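Local coordinates for penicillin binding protein 2X (Streptococcus thermophilus, PDB 5U47) that probably acts as a transpeptidase that cross-links peptides of adjacent peptidoglycan strands during septal wall synthesis, and binds penicillin, at residues P313-N319 and G342-A348; Q349-S354 and E481-L485. The protein carries 1 engineered substitution. The contacts are given in a common frame with arbitrary orientation. Residue numbers count along the deposited sequence, not the author numbering.

Contact 1 (P313-N319 and G342-A348)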
# COMPACT_ATOMS: atom_id res chain seq x y z
N PRO A 313 -15.84 -0.17 34.07
CA PRO A 313 -15.22 1.16 33.88
C PRO A 313 -14.95 1.93 35.17
O PRO A 313 -13.96 2.67 35.24
CB PRO A 313 -16.27 1.93 33.04
CG PRO A 313 -17.56 1.23 33.31
CD PRO A 313 -17.21 -0.21 33.52
N ASN A 314 -15.81 1.73 36.16
CA ASN A 314 -15.78 2.43 37.44
C ASN A 314 -14.84 1.87 38.49
O ASN A 314 -14.45 2.59 39.40
CB ASN A 314 -17.20 2.46 38.00
CG ASN A 314 -18.21 2.98 37.00
OD1 ASN A 314 -17.86 3.79 36.14
ND2 ASN A 314 -19.45 2.52 37.10
N ALA A 315 -14.51 0.58 38.40
CA ALA A 315 -13.60 -0.03 39.37
C ALA A 315 -12.31 0.76 39.37
O ALA A 315 -11.89 1.29 38.33
CB ALA A 315 -13.33 -1.49 39.03
N THR A 316 -11.68 0.89 40.53
CA THR A 316 -10.47 1.68 40.62
C THR A 316 -9.25 0.86 40.96
O THR A 316 -9.34 -0.30 41.33
CB THR A 316 -10.63 2.82 41.64
OG1 THR A 316 -10.87 2.27 42.94
CG2 THR A 316 -11.80 3.73 41.24
N TYR A 317 -8.09 1.49 40.79
CA TYR A 317 -6.80 0.85 41.07
C TYR A 317 -5.78 1.95 41.33
O TYR A 317 -6.04 3.13 41.05
CB TYR A 317 -6.36 -0.02 39.89
CG TYR A 317 -5.96 0.78 38.66
CD1 TYR A 317 -6.91 1.21 37.74
CD2 TYR A 317 -4.63 1.12 38.44
CE1 TYR A 317 -6.54 1.95 36.64
CE2 TYR A 317 -4.25 1.87 37.33
CZ TYR A 317 -5.21 2.29 36.45
OH TYR A 317 -4.83 3.03 35.35
N SER A 318 -4.61 1.57 41.83
CA SER A 318 -3.54 2.52 42.08
C SER A 318 -2.34 2.18 41.20
O SER A 318 -1.97 1.02 41.06
CB SER A 318 -3.12 2.49 43.55
OG SER A 318 -2.08 3.42 43.76
N ASN A 319 -1.72 3.21 40.62
CA ASN A 319 -0.51 3.02 39.80
C ASN A 319 0.74 3.38 40.61
O ASN A 319 1.84 3.42 40.05
CB ASN A 319 -0.58 3.89 38.54
CG ASN A 319 -0.59 5.38 38.83
OD1 ASN A 319 -0.61 5.80 39.99
ND2 ASN A 319 -0.56 6.19 37.78
N GLY A 342 1.87 8.88 42.47
CA GLY A 342 0.90 7.82 42.18
C GLY A 342 -0.50 8.37 42.40
O GLY A 342 -0.66 9.43 43.00
N ARG A 343 -1.51 7.66 41.90
CA ARG A 343 -2.90 8.09 42.06
C ARG A 343 -3.90 6.96 41.79
O ARG A 343 -3.60 6.01 41.06
CB ARG A 343 -3.17 9.31 41.15
CG ARG A 343 -4.62 9.78 41.09
CD ARG A 343 -4.77 11.11 40.36
NE ARG A 343 -4.03 11.14 39.09
CZ ARG A 343 -4.06 12.16 38.22
NH1 ARG A 343 -4.82 13.23 38.44
NH2 ARG A 343 -3.34 12.08 37.10
N THR A 344 -5.07 7.09 42.40
CA THR A 344 -6.15 6.13 42.25
C THR A 344 -7.02 6.59 41.09
O THR A 344 -7.41 7.76 41.03
CB THR A 344 -6.98 6.01 43.54
OG1 THR A 344 -6.12 5.61 44.61
CG2 THR A 344 -8.09 4.97 43.40
N MET A 345 -7.30 5.68 40.16
CA MET A 345 -8.09 5.98 38.98
C MET A 345 -9.09 4.92 38.61
O MET A 345 -8.92 3.75 38.92
CB MET A 345 -7.17 6.09 37.75
CG MET A 345 -6.33 7.33 37.66
SD MET A 345 -5.22 7.21 36.25
CE MET A 345 -4.04 6.00 36.84
N SER A 346 -10.11 5.37 37.91
CA SER A 346 -11.11 4.51 37.30
C SER A 346 -10.38 3.82 36.13
O SER A 346 -9.36 4.33 35.68
CB SER A 346 -12.22 5.42 36.76
OG SER A 346 -13.18 4.73 36.01
N PHE A 347 -10.85 2.67 35.65
CA PHE A 347 -10.20 2.03 34.49
C PHE A 347 -10.40 2.86 33.23
O PHE A 347 -9.53 2.88 32.35
CB PHE A 347 -10.66 0.58 34.27
CG PHE A 347 -10.03 -0.40 35.21
CD1 PHE A 347 -8.74 -0.87 34.98
CD2 PHE A 347 -10.70 -0.84 36.34
CE1 PHE A 347 -8.14 -1.77 35.84
CE2 PHE A 347 -10.10 -1.74 37.21
CZ PHE A 347 -8.82 -2.21 36.96
N ALA A 348 -11.53 3.56 33.15
CA ALA A 348 -11.82 4.43 32.00
C ALA A 348 -10.82 5.58 32.00
O ALA A 348 -10.30 5.97 30.94
CB ALA A 348 -13.25 4.95 32.08
O HOH W 1 -2.73 5.86 44.81

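Contact 2 (Q349-S354 and E481-L485)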
# COMPACT_ATOMS: atom_id res chain seq x y z
N GLN A 349 -10.58 6.12 33.19
CA GLN A 349 -9.63 7.21 33.38
C GLN A 349 -8.21 6.75 33.05
O GLN A 349 -7.48 7.47 32.39
CB GLN A 349 -9.69 7.77 34.82
CG GLN A 349 -10.96 8.56 35.12
CD GLN A 349 -11.10 8.92 36.59
OE1 GLN A 349 -10.55 8.24 37.47
NE2 GLN A 349 -11.83 10.00 36.88
N GLY A 350 -7.83 5.56 33.52
CA GLY A 350 -6.52 5.01 33.21
C GLY A 350 -6.34 4.81 31.70
O GLY A 350 -5.22 4.94 31.17
N PHE A 351 -7.43 4.50 31.01
CA PHE A 351 -7.38 4.37 29.55
C PHE A 351 -7.13 5.74 28.95
O PHE A 351 -6.27 5.90 28.10
CB PHE A 351 -8.65 3.76 28.97
CG PHE A 351 -8.65 3.66 27.45
CD1 PHE A 351 -7.93 2.67 26.80
CD2 PHE A 351 -9.39 4.55 26.69
CE1 PHE A 351 -7.93 2.58 25.41
CE2 PHE A 351 -9.39 4.47 25.30
CZ PHE A 351 -8.66 3.48 24.66
N SER A 352 -7.85 6.75 29.46
CA SER A 352 -7.69 8.11 28.97
C SER A 352 -6.27 8.62 29.22
O SER A 352 -5.68 9.29 28.38
CB SER A 352 -8.72 9.05 29.62
OG SER A 352 -10.03 8.73 29.18
N TYR A 353 -5.74 8.22 30.38
CA TYR A 353 -4.43 8.60 30.86
C TYR A 353 -3.29 7.79 30.25
O TYR A 353 -2.12 8.10 30.46
CB TYR A 353 -4.45 8.41 32.39
CG TYR A 353 -3.29 8.97 33.18
CD1 TYR A 353 -3.21 10.33 33.44
CD2 TYR A 353 -2.32 8.13 33.74
CE1 TYR A 353 -2.18 10.86 34.19
CE2 TYR A 353 -1.27 8.65 34.50
CZ TYR A 353 -1.21 10.02 34.71
OH TYR A 353 -0.20 10.58 35.46
N SER A 354 -3.65 6.75 29.51
CA SER A 354 -2.70 5.82 28.91
C SER A 354 -1.83 5.17 30.01
O SER A 354 -0.61 5.11 29.91
CB SER A 354 -1.85 6.50 27.85
OG SER A 354 -1.32 5.53 26.95
N GLU A 481 -8.65 16.36 33.01
CA GLU A 481 -7.77 15.90 34.07
C GLU A 481 -6.90 14.74 33.61
O GLU A 481 -5.68 14.74 33.84
CB GLU A 481 -8.62 15.49 35.28
CG GLU A 481 -7.83 15.16 36.54
CD GLU A 481 -7.04 16.33 37.09
OE1 GLU A 481 -7.47 17.50 36.93
OE2 GLU A 481 -5.99 16.08 37.70
N PHE A 482 -7.51 13.76 32.95
CA PHE A 482 -6.83 12.52 32.58
C PHE A 482 -6.47 12.32 31.12
O PHE A 482 -5.55 11.57 30.86
CB PHE A 482 -7.67 11.32 33.05
CG PHE A 482 -7.86 11.27 34.54
CD1 PHE A 482 -6.84 10.79 35.35
CD2 PHE A 482 -9.03 11.73 35.12
CE1 PHE A 482 -6.99 10.76 36.73
CE2 PHE A 482 -9.18 11.70 36.51
CZ PHE A 482 -8.16 11.22 37.31
N GLY A 483 -7.16 12.98 30.20
CA GLY A 483 -6.92 12.77 28.77
C GLY A 483 -5.55 13.20 28.29
O GLY A 483 -5.17 14.37 28.41
N THR A 484 -4.80 12.26 27.72
CA THR A 484 -3.46 12.54 27.20
C THR A 484 -3.49 13.40 25.95
O THR A 484 -2.47 13.96 25.57
CB THR A 484 -2.70 11.25 26.87
OG1 THR A 484 -3.49 10.46 25.97
CG2 THR A 484 -2.42 10.47 28.13
N LEU A 485 -4.65 13.50 25.31
CA LEU A 485 -4.79 14.31 24.11
C LEU A 485 -5.70 15.52 24.29
O LEU A 485 -6.28 16.03 23.32
CB LEU A 485 -5.22 13.43 22.91
CG LEU A 485 -4.16 12.43 22.44
CD1 LEU A 485 -4.68 11.60 21.29
CD2 LEU A 485 -2.87 13.13 22.03
O HOH W 2 -4.72 7.88 26.25

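Contact 1 (P313-N319 and G342-A348)
Strands 316-318 and 344-346 form a two-stranded antiparallel ribbon, their axes 4.6 Å apart at 147°. The hydrogen-bonded pair is Tyr317 with Met345, evidenced by Tyr317 N to Met345 O and Met345 N to Tyr317 O, both 3.0 Å. The non-hydrogen-bonded pairs Thr316-Ser346 and Ser318-Thr344 put small hydroxyl side chains on one face, where a water lies 2.7 Å from Ser318 OG and, weakly, 3.4 Å from Thr344 OG1. Tyr317 and Met345 occupy the other face. The p rotamer of Tyr317 lays its ring beside Phe347 in an offset stack (centroids 5.0 Å apart, planes at 30°), while the m, t, m chain of Met345 curls its CE to 3.9 Å from Tyr317 CZ; Tyr317 OH is hydrogen-bonded to Ser355. Ala315 CB adds to the apolar group, 3.7 Å from Phe347 CE2. At one end, Asn319 (p) folds back so that OD1 accepts from Arg343 N at 2.8 Å. At the other, Ser346, the helix N-cap, is t, which directs OG to Pro313 O at a very short 2.3 Å. The same carbonyl accepts weak bonds from Phe347 N (3.1 Å) and Ala348 N (3.3 Å). The chemistry therefore divides by face: Tyr317, Phe347 and the methyl end of Met345 cluster on one, hydroxyls line the other, and polar bonds close both ends.

Contact 2 (Q349-S354 and E481-L485)
Gln349 lies against Phe482: its CB sits 4.0 Å from the centroid of the Phe482 ring and 13° off the ring normal, a CH-pi contact over the face, and its amide NE2 comes to 3.2 Å from Phe482 CE2. Its OE1 bonds back to Ser346 N, at the start of the same helix. Past Gly350 and Phe351, the latter packed on helices 297-308 and 463-478, the chain arrives at Ser352, whose CA is 4.7 Å from that of Gly483. Ser352 O accepts a hydrogen bond from Thr484 N (3.2 Å, 155° at the hydrogen). A water bridges the same two residues, donating to Ser352 O at 2.7 Å and lying 2.9 Å from Thr484 OG1, which also bonds Ser506 OG. Tyr353 directs its CA-H at Phe482 O (CA to O 3.2 Å), and its CD1 lies 4.1 Å from Phe482 CD1; its hydroxyl is held by Ser334. Ser354, with positive phi (58°), follows the helix in a Schellman motif, Ser354 N reaching Phe351 O at 3.1 Å. Its CB is 4.0 Å from Thr484 CG2, and its OG is hydrogen-bonded to both Lys298 NZ and Lys505 NZ. That pairing of a serine hydroxyl with two lysines, one in an SxxK pattern and one in a K(T/S)G-type motif, is consistent with Ser354 being the serine of the SxN motif in a penicillin-binding transpeptidase active site.

In the fold
Helix 347-352 joins the two contacts, whose centres are 11 Å apart: contact 1 holds its first turn, contact 2 its end. They also touch directly. The guanidinium of Arg343 makes a salt bridge from NH1 to Glu481 OE2 (3.2 Å) and packs on two aromatic residues of contact 2, with NH2 3.4 Å from Tyr353 CE1 and CZ 3.6 Å from Phe482 CE1. Tyr317 OH also lies 3.4 Å from Gly350 CA. Contact 2 is the one that borders the probable active site, since it contains Ser354. The side chain of Ser352 is also about 6 Å from a bound acetate, probably a crystallisation component.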